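Local coordinates for RAI1 (PDB 5ULJ), which removes NAD caps and other 5'-end caps from RNA as a metal-dependent nuclease and stimulates the exoribonuclease RAT1 by direct binding, at residues K184-A189 and M255-T260; K290-F295 and V305-T310; V52-L57 and D237-Y242; Y214-S219 and A233-C238. All coordinates share one frame; numbering follows the deposited sequence.

Contact 1 (K184-A189 and M255-T260); sequences KFEAIA and MELKTT. With CA (calcium ion), chain E; 0WD ([[(2R,3S,4R,5R)-5-(3-aminocarbonyl-4H-pyridin-1-yl)-3,4-bis(oxidanyl)oxolan-2-yl]methoxy-oxidanyl-phosphoryl] [(2R,3S,4R,5R)-5-(6-aminopurin-9-yl)-4-oxidanyl-3-phosphonooxy-oxolan-2-yl]methyl hydrogen phosphate), chain F.
F185 and T259 make the closest apolar contact between the end of the helix and the strand: the methyl CG2 of T259 lies 3.4 Å from F185 CB. The ring of F185, its CG trans to the backbone N (chi1 179°), reaches the strand backbone as well, CE2 lying 3.7 Å from K258 O. E186 passes slantwise over L257, its CG 3.9 Å from L257 CB, and an extended chain carries the carboxylate on toward the metal. E256, L257 and K258 are the (D/E)-X-K element of the PD-(D/E)XK nuclease fold. The X position serves through its backbone, since L257 O binds calcium at 2.6 Å, beside E256 OE2 at 2.9 Å; D237, a phosphate oxygen of the bound dinucleotide and two waters complete the shell. E186, a known metal ligand, holds OE2 more distantly, 3.1 Å from the calcium. The charged contacts converge on K258, whose NZ forms a salt bridge with E256 OE2 at 3.5 Å, a weak hydrogen bond to ligand OP2 and a further bond to Q282. A methionine in its place would probably leave the ligand phosphate without this cationic mate and Q282 OE1 without its donor.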
# COMPACT_ATOMS: atom_id res chain seq x y z
N LYS A 184 -17.18 3.35 1.38
CA LYS A 184 -18.59 2.95 1.40
C LYS A 184 -18.76 1.60 0.72
O LYS A 184 -19.48 0.73 1.21
CB LYS A 184 -19.46 4.00 0.72
CG LYS A 184 -20.93 3.63 0.62
CD LYS A 184 -21.60 3.62 1.99
CE LYS A 184 -23.04 3.13 1.90
NZ LYS A 184 -23.95 4.18 1.37
N PHE A 185 -18.09 1.43 -0.42
CA PHE A 185 -18.15 0.19 -1.18
C PHE A 185 -17.61 -0.99 -0.37
O PHE A 185 -18.21 -2.06 -0.35
CB PHE A 185 -17.38 0.33 -2.48
CG PHE A 185 -17.37 -0.91 -3.33
CD1 PHE A 185 -18.54 -1.37 -3.92
CD2 PHE A 185 -16.19 -1.60 -3.56
CE1 PHE A 185 -18.53 -2.51 -4.71
CE2 PHE A 185 -16.17 -2.74 -4.35
CZ PHE A 185 -17.35 -3.19 -4.92
N GLU A 186 -16.49 -0.77 0.31
CA GLU A 186 -15.90 -1.80 1.15
C GLU A 186 -16.84 -2.19 2.28
O GLU A 186 -16.88 -3.35 2.69
CB GLU A 186 -14.56 -1.32 1.72
CG GLU A 186 -13.49 -1.08 0.66
CD GLU A 186 -12.19 -0.60 1.25
OE1 GLU A 186 -12.16 -0.32 2.47
OE2 GLU A 186 -11.19 -0.50 0.50
N ALA A 187 -17.60 -1.23 2.78
CA ALA A 187 -18.53 -1.48 3.87
C ALA A 187 -19.71 -2.34 3.41
O ALA A 187 -20.12 -3.26 4.12
CB ALA A 187 -19.04 -0.16 4.45
N ILE A 188 -20.24 -2.05 2.23
CA ILE A 188 -21.41 -2.76 1.73
C ILE A 188 -21.05 -4.05 0.99
O ILE A 188 -21.94 -4.81 0.60
CB ILE A 188 -22.25 -1.86 0.79
CG1 ILE A 188 -21.42 -1.44 -0.43
CG2 ILE A 188 -22.76 -0.64 1.54
CD1 ILE A 188 -21.85 -2.11 -1.72
N ALA A 189 -19.76 -4.29 0.81
CA ALA A 189 -19.32 -5.49 0.09
C ALA A 189 -18.60 -6.47 1.00
O ALA A 189 -18.07 -7.48 0.53
CB ALA A 189 -18.42 -5.10 -1.08
N MET A 255 -8.02 -10.29 -0.67
CA MET A 255 -8.60 -9.56 -1.79
C MET A 255 -8.30 -8.07 -1.71
O MET A 255 -7.94 -7.55 -0.66
CB MET A 255 -10.11 -9.75 -1.85
CG MET A 255 -10.58 -11.14 -2.21
SD MET A 255 -12.37 -11.15 -2.35
CE MET A 255 -12.61 -10.03 -3.72
N GLU A 256 -8.46 -7.40 -2.84
CA GLU A 256 -8.40 -5.94 -2.88
C GLU A 256 -9.71 -5.39 -3.42
O GLU A 256 -10.26 -5.92 -4.38
CB GLU A 256 -7.22 -5.48 -3.74
CG GLU A 256 -6.94 -3.99 -3.64
CD GLU A 256 -6.40 -3.58 -2.29
OE1 GLU A 256 -5.90 -4.45 -1.55
OE2 GLU A 256 -6.49 -2.38 -1.95
N LEU A 257 -10.20 -4.32 -2.80
CA LEU A 257 -11.46 -3.71 -3.23
C LEU A 257 -11.22 -2.28 -3.73
O LEU A 257 -10.60 -1.47 -3.04
CB LEU A 257 -12.47 -3.71 -2.09
CG LEU A 257 -12.86 -5.08 -1.54
CD1 LEU A 257 -13.94 -4.96 -0.47
CD2 LEU A 257 -13.33 -6.00 -2.67
N LYS A 258 -11.71 -1.99 -4.93
CA LYS A 258 -11.51 -0.68 -5.53
C LYS A 258 -12.80 -0.15 -6.15
O LYS A 258 -13.70 -0.92 -6.48
CB LYS A 258 -10.42 -0.74 -6.61
CG LYS A 258 -9.07 -1.26 -6.14
CD LYS A 258 -8.36 -0.24 -5.27
CE LYS A 258 -6.91 -0.65 -5.05
NZ LYS A 258 -6.19 0.32 -4.18
N THR A 259 -12.88 1.17 -6.31
CA THR A 259 -14.00 1.79 -7.01
C THR A 259 -13.51 2.75 -8.08
O THR A 259 -12.43 3.34 -7.96
CB THR A 259 -14.93 2.56 -6.05
OG1 THR A 259 -14.20 3.61 -5.41
CG2 THR A 259 -15.49 1.63 -5.01
N THR A 260 -14.31 2.91 -9.13
CA THR A 260 -14.01 3.84 -10.20
C THR A 260 -15.28 4.13 -10.99
O THR A 260 -16.28 3.42 -10.86
CB THR A 260 -12.92 3.29 -11.15
OG1 THR A 260 -12.43 4.35 -11.98
CG2 THR A 260 -13.47 2.17 -12.01
CA CA E . -8.74 -0.73 -1.33
C1M 0WD F . -0.21 3.78 6.59
C2M 0WD F . -0.45 4.09 5.14
O2M 0WD F . -0.51 5.51 4.94
C3M 0WD F . -1.81 3.49 5.05
O3M 0WD F . -2.67 4.23 5.91
O4M 0WD F . -0.38 2.34 6.56
C4M 0WD F . -1.53 2.12 5.69
C5M 0WD F . -1.21 1.03 4.65
O5M 0WD F . 0.08 1.20 4.06
PN 0WD F . 0.28 0.78 2.51
O1N 0WD F . -0.60 -0.41 2.55
O2N 0WD F . 1.76 0.72 2.45
O3P 0WD F . -0.38 1.98 1.67
PA 0WD F . -1.06 1.90 0.23
O1A 0WD F . -0.91 3.21 -0.43
O2A 0WD F . -0.59 0.68 -0.46
O5B 0WD F . -2.61 1.70 0.62
C5B 0WD F . -3.53 2.78 0.44
C4B 0WD F . -4.59 2.74 1.55
C3B 0WD F . -5.95 3.15 1.03
O3B 0WD F . -6.49 2.17 0.13
P2' 0WD F . -6.48 2.40 -1.44
OP2 0WD F . -7.71 1.68 -1.85
OP1 0WD F . -6.56 3.86 -1.58
OP3 0WD F . -5.23 1.77 -1.88
O4B 0WD F . -4.37 3.77 2.54
C1B 0WD F . -5.69 3.99 3.15
C2B 0WD F . -6.64 3.10 2.36
O2B 0WD F . -6.56 1.76 2.86
O HOH W 1 -9.16 0.60 1.10
O HOH W 2 -6.58 -1.22 0.03

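Contact 2 (K290-F295 and V305-T310); sequences KVVYGF and VELYKT
The carbonyl oxygen V291 O takes the shortest bond between the two segments, from Y308 N at 2.7 Å, its N-H...O angle 176° and the donor almost head-on. L307 CA adds a C-H...O contact to the same oxygen. V291 N returns a bond to Y308 O at 2.9 Å, and Y293 and E306 form a second reciprocal pair, giving an antiparallel ladder. On the V292 side, a chi1 of 154° sets CG1 roughly opposite the backbone N, and the two methyls diverge: V292 CG1 meets V305 CG2 and V292 CG2 meets L307 CD1, each at 3.6 Å. The other face is aromatic. Y308 CE1 lies 3.9 Å from Y293 CD2, E306 CG rests over one face of the Y308 ring toward its rim, and Y308 OH comes to the edge of the F295 ring, 4.0 Å from CZ. Cutting Y308 back to an alanine is likely to open a gap beside Y293 and take away the surface on which E306 CG rests. This aromatic face packs on helix 266-286, where F272 meets Y293 and F295 edge-to-face, while strand 254-261 runs parallel along the far side of strand 290-296 and Y55 covers V292 and V305.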
# COMPACT_ATOMS: atom_id res chain seq x y z
N LYS A 290 -6.41 -11.48 -6.07
CA LYS A 290 -7.75 -11.06 -6.48
C LYS A 290 -8.02 -9.58 -6.23
O LYS A 290 -7.68 -9.04 -5.18
CB LYS A 290 -8.82 -11.89 -5.75
CG LYS A 290 -8.91 -13.34 -6.20
CD LYS A 290 -10.12 -14.01 -5.56
CE LYS A 290 -10.26 -15.45 -6.02
NZ LYS A 290 -9.13 -16.29 -5.53
N VAL A 291 -8.62 -8.93 -7.22
CA VAL A 291 -9.10 -7.56 -7.08
C VAL A 291 -10.53 -7.43 -7.58
O VAL A 291 -10.87 -7.98 -8.62
CB VAL A 291 -8.23 -6.54 -7.86
CG1 VAL A 291 -8.45 -5.15 -7.30
CG2 VAL A 291 -6.77 -6.92 -7.81
N VAL A 292 -11.35 -6.70 -6.83
CA VAL A 292 -12.71 -6.41 -7.28
C VAL A 292 -12.91 -4.91 -7.46
O VAL A 292 -12.66 -4.12 -6.55
CB VAL A 292 -13.76 -6.97 -6.28
CG1 VAL A 292 -15.05 -6.17 -6.37
CG2 VAL A 292 -14.02 -8.44 -6.56
N TYR A 293 -13.34 -4.53 -8.65
CA TYR A 293 -13.65 -3.14 -8.96
C TYR A 293 -15.16 -2.92 -8.99
O TYR A 293 -15.89 -3.64 -9.67
CB TYR A 293 -13.04 -2.73 -10.30
CG TYR A 293 -11.73 -1.98 -10.19
CD1 TYR A 293 -11.71 -0.60 -10.02
CD2 TYR A 293 -10.52 -2.65 -10.26
CE1 TYR A 293 -10.52 0.09 -9.93
CE2 TYR A 293 -9.32 -1.97 -10.17
CZ TYR A 293 -9.32 -0.60 -10.00
OH TYR A 293 -8.13 0.09 -9.90
N GLY A 294 -15.61 -1.92 -8.24
CA GLY A 294 -17.00 -1.48 -8.32
C GLY A 294 -17.09 -0.28 -9.24
O GLY A 294 -16.35 0.69 -9.07
N PHE A 295 -17.99 -0.33 -10.21
CA PHE A 295 -18.14 0.75 -11.17
C PHE A 295 -19.38 1.58 -10.88
O PHE A 295 -20.50 1.06 -10.83
CB PHE A 295 -18.19 0.20 -12.60
CG PHE A 295 -16.92 -0.49 -13.03
CD1 PHE A 295 -16.72 -1.83 -12.75
CD2 PHE A 295 -15.93 0.20 -13.70
CE1 PHE A 295 -15.56 -2.47 -13.14
CE2 PHE A 295 -14.76 -0.43 -14.09
CZ PHE A 295 -14.58 -1.77 -13.81
N VAL A 305 -19.87 -4.65 -11.34
CA VAL A 305 -18.75 -5.17 -10.57
C VAL A 305 -17.92 -6.11 -11.44
O VAL A 305 -18.46 -6.78 -12.33
CB VAL A 305 -19.23 -5.91 -9.30
CG1 VAL A 305 -19.86 -7.25 -9.66
CG2 VAL A 305 -18.08 -6.12 -8.33
N GLU A 306 -16.62 -6.14 -11.22
CA GLU A 306 -15.74 -7.00 -11.99
C GLU A 306 -14.60 -7.56 -11.14
O GLU A 306 -13.87 -6.81 -10.49
CB GLU A 306 -15.17 -6.25 -13.20
CG GLU A 306 -14.17 -7.05 -14.02
CD GLU A 306 -14.82 -8.07 -14.93
OE1 GLU A 306 -16.07 -8.20 -14.91
OE2 GLU A 306 -14.09 -8.75 -15.68
N LEU A 307 -14.47 -8.88 -11.15
CA LEU A 307 -13.39 -9.55 -10.44
C LEU A 307 -12.20 -9.77 -11.36
O LEU A 307 -12.35 -10.30 -12.46
CB LEU A 307 -13.86 -10.88 -9.86
CG LEU A 307 -12.79 -11.81 -9.28
CD1 LEU A 307 -12.15 -11.20 -8.04
CD2 LEU A 307 -13.38 -13.18 -8.96
N TYR A 308 -11.02 -9.34 -10.92
CA TYR A 308 -9.79 -9.55 -11.68
C TYR A 308 -8.84 -10.50 -10.96
O TYR A 308 -8.66 -10.40 -9.75
CB TYR A 308 -9.07 -8.22 -11.94
CG TYR A 308 -9.82 -7.23 -12.79
CD1 TYR A 308 -10.65 -6.27 -12.21
CD2 TYR A 308 -9.70 -7.23 -14.17
CE1 TYR A 308 -11.33 -5.35 -12.98
CE2 TYR A 308 -10.37 -6.32 -14.95
CZ TYR A 308 -11.19 -5.38 -14.36
OH TYR A 308 -11.87 -4.47 -15.13
N LYS A 309 -8.24 -11.41 -11.72
CA LYS A 309 -7.07 -12.12 -11.24
C LYS A 309 -5.88 -11.21 -11.47
O LYS A 309 -5.73 -10.65 -12.55
CB LYS A 309 -6.90 -13.46 -11.96
CG LYS A 309 -8.15 -14.32 -12.00
CD LYS A 309 -7.86 -15.69 -12.59
CE LYS A 309 -8.41 -15.81 -14.01
NZ LYS A 309 -8.21 -17.17 -14.58
N THR A 310 -5.03 -11.05 -10.45
CA THR A 310 -3.91 -10.12 -10.55
C THR A 310 -2.99 -10.45 -11.71
O THR A 310 -2.49 -9.56 -12.40
CB THR A 310 -3.09 -10.10 -9.24
OG1 THR A 310 -3.96 -9.81 -8.13
CG2 THR A 310 -2.00 -9.04 -9.31

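Contact 3 (V52-L57 and D237-Y242); sequences VSYYYL and DCVWDY. With CA (calcium ion), chain E.
The Y54 ring meets D241 at its edge, CD2 lying 3.6 Å from D241 O near the ring plane, with Y242 CA farther along the same rim. One face of that ring is overlaid by V52 CG1, 3.6 Å above the plane and offset toward the rim; the same methyl touches V239 CG2. The Y55 ring has L57 N over one face, toward the rim. It meets W240 obliquely, CD2 to CZ3 at 4.0 Å, and has a sulfur-aromatic contact with C238, whose SG lies 5.5 Å from the ring centroid and 74° off its normal. C238 chi1, at 70°, sets SG between backbone N and carbonyl carbon, beside Y55 CB. The backbones make a single bridge between Y54 and V239: V239 N donates to S53 O at 2.8 Å and Y55 N to V239 O at 3.0 Å. In the PD-(D/E)XK fold the strand joined here is the one bearing the metal-binding aspartate, and D237 OD2 holds calcium at 2.6 Å. Strand 54-55 also pairs antiparallel with strand 190-191. A water hydrogen-bonded to S53 OG reaches D237 O only weakly, and W240 receives K290 in a cation-pi contact.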
# COMPACT_ATOMS: atom_id res chain seq x y z
N VAL A 52 -10.60 -9.21 10.55
CA VAL A 52 -10.63 -9.63 9.16
C VAL A 52 -12.04 -9.48 8.58
O VAL A 52 -13.01 -9.94 9.16
CB VAL A 52 -10.18 -11.10 9.02
CG1 VAL A 52 -10.57 -11.66 7.66
CG2 VAL A 52 -8.68 -11.21 9.24
N SER A 53 -12.13 -8.81 7.43
CA SER A 53 -13.40 -8.68 6.72
C SER A 53 -13.53 -9.78 5.67
O SER A 53 -12.54 -10.26 5.13
CB SER A 53 -13.52 -7.30 6.07
OG SER A 53 -13.48 -6.27 7.04
N TYR A 54 -14.77 -10.17 5.38
CA TYR A 54 -15.03 -11.22 4.40
C TYR A 54 -15.90 -10.72 3.26
O TYR A 54 -16.94 -10.10 3.49
CB TYR A 54 -15.69 -12.42 5.08
CG TYR A 54 -14.79 -13.10 6.10
CD1 TYR A 54 -14.72 -12.64 7.41
CD2 TYR A 54 -14.02 -14.20 5.75
CE1 TYR A 54 -13.91 -13.25 8.34
CE2 TYR A 54 -13.20 -14.82 6.67
CZ TYR A 54 -13.15 -14.34 7.96
OH TYR A 54 -12.34 -14.96 8.89
N TYR A 55 -15.47 -10.98 2.03
CA TYR A 55 -16.17 -10.47 0.86
C TYR A 55 -17.57 -11.07 0.72
O TYR A 55 -17.74 -12.29 0.76
CB TYR A 55 -15.36 -10.75 -0.41
CG TYR A 55 -15.97 -10.14 -1.65
CD1 TYR A 55 -15.81 -8.78 -1.93
CD2 TYR A 55 -16.70 -10.90 -2.55
CE1 TYR A 55 -16.36 -8.21 -3.06
CE2 TYR A 55 -17.25 -10.34 -3.69
CZ TYR A 55 -17.08 -9.00 -3.93
OH TYR A 55 -17.63 -8.43 -5.06
N TYR A 56 -18.55 -10.20 0.56
CA TYR A 56 -19.92 -10.63 0.29
C TYR A 56 -20.69 -9.55 -0.46
O TYR A 56 -21.06 -8.52 0.11
CB TYR A 56 -20.65 -10.99 1.58
CG TYR A 56 -22.10 -11.34 1.35
CD1 TYR A 56 -22.45 -12.45 0.58
CD2 TYR A 56 -23.12 -10.57 1.88
CE1 TYR A 56 -23.77 -12.78 0.36
CE2 TYR A 56 -24.45 -10.88 1.66
CZ TYR A 56 -24.77 -11.99 0.90
OH TYR A 56 -26.09 -12.31 0.68
N LEU A 57 -20.92 -9.79 -1.74
CA LEU A 57 -21.65 -8.85 -2.57
C LEU A 57 -22.51 -9.59 -3.58
O LEU A 57 -22.05 -9.93 -4.66
CB LEU A 57 -20.68 -7.91 -3.30
CG LEU A 57 -21.29 -6.68 -3.97
CD1 LEU A 57 -21.88 -5.73 -2.94
CD2 LEU A 57 -20.25 -5.97 -4.83
N ASP A 237 -7.71 -5.47 2.18
CA ASP A 237 -9.12 -5.10 2.31
C ASP A 237 -9.97 -6.20 2.94
O ASP A 237 -10.68 -5.95 3.91
CB ASP A 237 -9.69 -4.72 0.94
CG ASP A 237 -9.13 -3.42 0.42
OD1 ASP A 237 -8.70 -2.58 1.24
OD2 ASP A 237 -9.12 -3.23 -0.82
N CYS A 238 -9.90 -7.41 2.39
CA CYS A 238 -10.73 -8.50 2.88
C CYS A 238 -10.22 -9.88 2.44
O CYS A 238 -9.22 -9.99 1.74
CB CYS A 238 -12.17 -8.32 2.42
SG CYS A 238 -12.43 -8.56 0.65
N VAL A 239 -10.94 -10.91 2.87
CA VAL A 239 -10.64 -12.28 2.49
C VAL A 239 -11.71 -12.80 1.54
O VAL A 239 -12.90 -12.57 1.74
CB VAL A 239 -10.54 -13.21 3.73
CG1 VAL A 239 -10.56 -14.67 3.33
CG2 VAL A 239 -9.29 -12.88 4.53
N TRP A 240 -11.28 -13.50 0.49
CA TRP A 240 -12.20 -14.06 -0.50
C TRP A 240 -13.07 -15.16 0.10
O TRP A 240 -14.28 -15.16 -0.08
CB TRP A 240 -11.42 -14.59 -1.71
CG TRP A 240 -12.23 -15.48 -2.61
CD1 TRP A 240 -12.08 -16.83 -2.78
CD2 TRP A 240 -13.31 -15.09 -3.47
NE1 TRP A 240 -13.00 -17.30 -3.69
CE2 TRP A 240 -13.76 -16.25 -4.13
CE3 TRP A 240 -13.93 -13.87 -3.75
CZ2 TRP A 240 -14.81 -16.22 -5.04
CZ3 TRP A 240 -14.97 -13.84 -4.66
CH2 TRP A 240 -15.40 -15.01 -5.30
N ASP A 241 -12.44 -16.10 0.80
CA ASP A 241 -13.17 -17.21 1.39
C ASP A 241 -12.88 -17.39 2.87
O ASP A 241 -13.73 -17.13 3.71
CB ASP A 241 -12.87 -18.51 0.63
CG ASP A 241 -11.41 -18.62 0.23
OD1 ASP A 241 -10.54 -18.06 0.94
OD2 ASP A 241 -11.12 -19.29 -0.78
N TYR A 242 -11.67 -17.84 3.20
CA TYR A 242 -11.34 -18.19 4.57
C TYR A 242 -9.86 -18.01 4.89
O TYR A 242 -9.01 -18.01 4.00
CB TYR A 242 -11.73 -19.65 4.84
CG TYR A 242 -10.97 -20.64 3.98
CD1 TYR A 242 -11.41 -20.96 2.70
CD2 TYR A 242 -9.83 -21.26 4.46
CE1 TYR A 242 -10.71 -21.86 1.91
CE2 TYR A 242 -9.13 -22.17 3.68
CZ TYR A 242 -9.58 -22.46 2.41
OH TYR A 242 -8.89 -23.36 1.63
CA CA E . -8.74 -0.73 -1.33
O HOH W 3 -10.86 -5.87 7.36
O HOH W 1 -9.16 0.60 1.10
O HOH W 2 -6.58 -1.22 0.03

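Contact 4 (Y214-S219 and A233-C238); sequences YEQYIS and AGEVDC. With CA (calcium ion), chain E; 0WD ([[(2R,3S,4R,5R)-5-(3-aminocarbonyl-4H-pyridin-1-yl)-3,4-bis(oxidanyl)oxolan-2-yl]methoxy-oxidanyl-phosphoryl] [(2R,3S,4R,5R)-5-(6-aminopurin-9-yl)-4-oxidanyl-3-phosphonooxy-oxolan-2-yl]methyl hydrogen phosphate), chain F.
E235 leaves its strand with CB 3.9 Å from I218 CD1, the isoleucine crossing it at about a right angle, and the same CB packs against the bound dinucleotide near O1N and C5M. CG, anti to the backbone N (chi1 -175°), passes to the amide end of Q216. A bend at chi2 (-90°) turns the chain, and the carboxylate plane ends nearly parallel to that amide. At the tip OE2 accepts a hydrogen bond from a water at 2.6 Å. That water also donates to V236 O at 2.7 Å and accepts from Y217 N at 3.0 Å, so it ties the glutamate to both strands. OE2 stands 2.9 Å from D237 OD1, a pair of acceptors beside the metal. The two segments belong to a beta hairpin, strands 216-225 and 228-239, within the PD-(D/E)XK core. S219 and G234 exchange a reciprocal pair of backbone bonds, and V236 N donates to Y217 O at 2.8 Å. On the face away from E235, V236 CB lies in the plane of the Y217 ring at its edge, 3.9 Å from CD2, and V236 CG2 touches S219 CB. Y217 OH bonds to K48 and Y254, S219 OG to E28. The ligand side uses backbone too: E235 N points almost straight (175°) at ligand O1N, 2.9 Å away. E235 O accepts a hydrogen bond from R115 NH2.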
# COMPACT_ATOMS: atom_id res chain seq x y z
N TYR A 214 -10.58 4.17 9.62
CA TYR A 214 -9.81 3.78 10.80
C TYR A 214 -9.33 2.34 10.69
O TYR A 214 -8.16 2.04 10.95
CB TYR A 214 -10.65 3.95 12.07
CG TYR A 214 -10.59 5.33 12.68
CD1 TYR A 214 -11.42 6.35 12.22
CD2 TYR A 214 -9.73 5.61 13.73
CE1 TYR A 214 -11.37 7.61 12.78
CE2 TYR A 214 -9.68 6.87 14.30
CZ TYR A 214 -10.50 7.87 13.82
OH TYR A 214 -10.46 9.12 14.37
N GLU A 215 -10.25 1.46 10.31
CA GLU A 215 -9.95 0.03 10.20
C GLU A 215 -8.88 -0.25 9.15
O GLU A 215 -9.07 0.04 7.96
CB GLU A 215 -11.22 -0.75 9.86
CG GLU A 215 -12.25 -0.77 10.98
CD GLU A 215 -13.52 -1.52 10.59
OE1 GLU A 215 -14.04 -1.27 9.49
OE2 GLU A 215 -13.98 -2.35 11.40
N GLN A 216 -7.76 -0.80 9.59
CA GLN A 216 -6.66 -1.14 8.70
C GLN A 216 -6.06 -2.48 9.10
O GLN A 216 -5.45 -2.61 10.16
CB GLN A 216 -5.59 -0.05 8.72
CG GLN A 216 -6.02 1.27 8.11
CD GLN A 216 -6.02 1.24 6.59
OE1 GLN A 216 -6.99 0.83 5.96
NE2 GLN A 216 -4.92 1.69 6.00
N TYR A 217 -6.23 -3.48 8.24
CA TYR A 217 -5.62 -4.79 8.46
C TYR A 217 -4.30 -4.86 7.70
O TYR A 217 -4.28 -4.89 6.47
CB TYR A 217 -6.56 -5.91 8.01
CG TYR A 217 -5.99 -7.31 8.18
CD1 TYR A 217 -6.09 -7.98 9.38
CD2 TYR A 217 -5.35 -7.95 7.12
CE1 TYR A 217 -5.58 -9.26 9.54
CE2 TYR A 217 -4.83 -9.22 7.27
CZ TYR A 217 -4.95 -9.87 8.48
OH TYR A 217 -4.43 -11.14 8.62
N ILE A 218 -3.19 -4.89 8.45
CA ILE A 218 -1.87 -4.86 7.83
C ILE A 218 -1.21 -6.23 7.82
O ILE A 218 -0.88 -6.78 8.86
CB ILE A 218 -0.93 -3.88 8.56
CG1 ILE A 218 -1.59 -2.50 8.69
CG2 ILE A 218 0.40 -3.78 7.82
CD1 ILE A 218 -1.92 -1.85 7.37
N SER A 219 -1.02 -6.77 6.62
CA SER A 219 -0.24 -7.98 6.44
C SER A 219 1.23 -7.62 6.31
O SER A 219 1.57 -6.60 5.70
CB SER A 219 -0.72 -8.76 5.21
OG SER A 219 0.12 -9.88 4.96
N ALA A 233 5.14 -4.31 4.51
CA ALA A 233 3.89 -4.18 5.25
C ALA A 233 2.85 -3.52 4.36
O ALA A 233 3.08 -2.42 3.84
CB ALA A 233 4.09 -3.39 6.53
N GLY A 234 1.70 -4.17 4.18
CA GLY A 234 0.67 -3.65 3.30
C GLY A 234 -0.74 -3.92 3.78
O GLY A 234 -1.05 -5.00 4.29
N GLU A 235 -1.61 -2.93 3.60
CA GLU A 235 -3.01 -3.04 3.99
C GLU A 235 -3.76 -4.02 3.08
O GLU A 235 -3.57 -4.02 1.87
CB GLU A 235 -3.69 -1.66 3.95
CG GLU A 235 -5.12 -1.64 4.46
CD GLU A 235 -6.15 -1.90 3.37
OE1 GLU A 235 -5.77 -1.88 2.18
OE2 GLU A 235 -7.33 -2.12 3.71
N VAL A 236 -4.60 -4.85 3.69
CA VAL A 236 -5.43 -5.79 2.95
C VAL A 236 -6.90 -5.51 3.23
O VAL A 236 -7.30 -5.33 4.38
CB VAL A 236 -5.09 -7.25 3.32
CG1 VAL A 236 -6.09 -8.21 2.68
CG2 VAL A 236 -3.67 -7.59 2.89
N ASP A 237 -7.71 -5.47 2.18
CA ASP A 237 -9.12 -5.10 2.31
C ASP A 237 -9.97 -6.20 2.94
O ASP A 237 -10.68 -5.95 3.91
CB ASP A 237 -9.69 -4.72 0.94
CG ASP A 237 -9.13 -3.42 0.42
OD1 ASP A 237 -8.70 -2.58 1.24
OD2 ASP A 237 -9.12 -3.23 -0.82
N CYS A 238 -9.90 -7.41 2.39
CA CYS A 238 -10.73 -8.50 2.88
C CYS A 238 -10.22 -9.88 2.44
O CYS A 238 -9.22 -9.99 1.74
CB CYS A 238 -12.17 -8.32 2.42
SG CYS A 238 -12.43 -8.56 0.65
CA CA E . -8.74 -0.73 -1.33
C1M 0WD F . -0.21 3.78 6.59
C2M 0WD F . -0.45 4.09 5.14
O2M 0WD F . -0.51 5.51 4.94
C3M 0WD F . -1.81 3.49 5.05
O3M 0WD F . -2.67 4.23 5.91
O4M 0WD F . -0.38 2.34 6.56
C4M 0WD F . -1.53 2.12 5.69
C5M 0WD F . -1.21 1.03 4.65
O5M 0WD F . 0.08 1.20 4.06
PN 0WD F . 0.28 0.78 2.51
O1N 0WD F . -0.60 -0.41 2.55
O2N 0WD F . 1.76 0.72 2.45
O3P 0WD F . -0.38 1.98 1.67
PA 0WD F . -1.06 1.90 0.23
O1A 0WD F . -0.91 3.21 -0.43
O2A 0WD F . -0.59 0.68 -0.46
O5B 0WD F . -2.61 1.70 0.62
C5B 0WD F . -3.53 2.78 0.44
C4B 0WD F . -4.59 2.74 1.55
C3B 0WD F . -5.95 3.15 1.03
O3B 0WD F . -6.49 2.17 0.13
P2' 0WD F . -6.48 2.40 -1.44
OP2 0WD F . -7.71 1.68 -1.85
OP1 0WD F . -6.56 3.86 -1.58
OP3 0WD F . -5.23 1.77 -1.88
O4B 0WD F . -4.37 3.77 2.54
C1B 0WD F . -5.69 3.99 3.15
C2B 0WD F . -6.64 3.10 2.36
O2B 0WD F . -6.56 1.76 2.86
O HOH W 4 -8.10 -3.28 5.91
O HOH W 1 -9.16 0.60 1.10
O HOH W 2 -6.58 -1.22 0.03

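How the contacts relate
The four contacts illustrate how a nuclease site is assembled on neighbouring strands. Contacts 1, 3 and 4 all touch the calcium: contacts 3 and 4 share D237 on strand 228-239, and contact 1 supplies its ligands from the adjacent strand 254-261. Contact 2 binds no metal but continues the sheet beyond that strand, through backbone bonds such as E256 O to V292 N and K258 O to G294 N. Contacts 2 and 4 are both buried hairpins, the former largely apolar in its side chains, the latter polar where it faces the dinucleotide. Contacts 1 and 3 are only partly buried; one sets a helix end against a strand, the other joins a short strand to a segment whose aromatic residues W240 and Y242 are exposed.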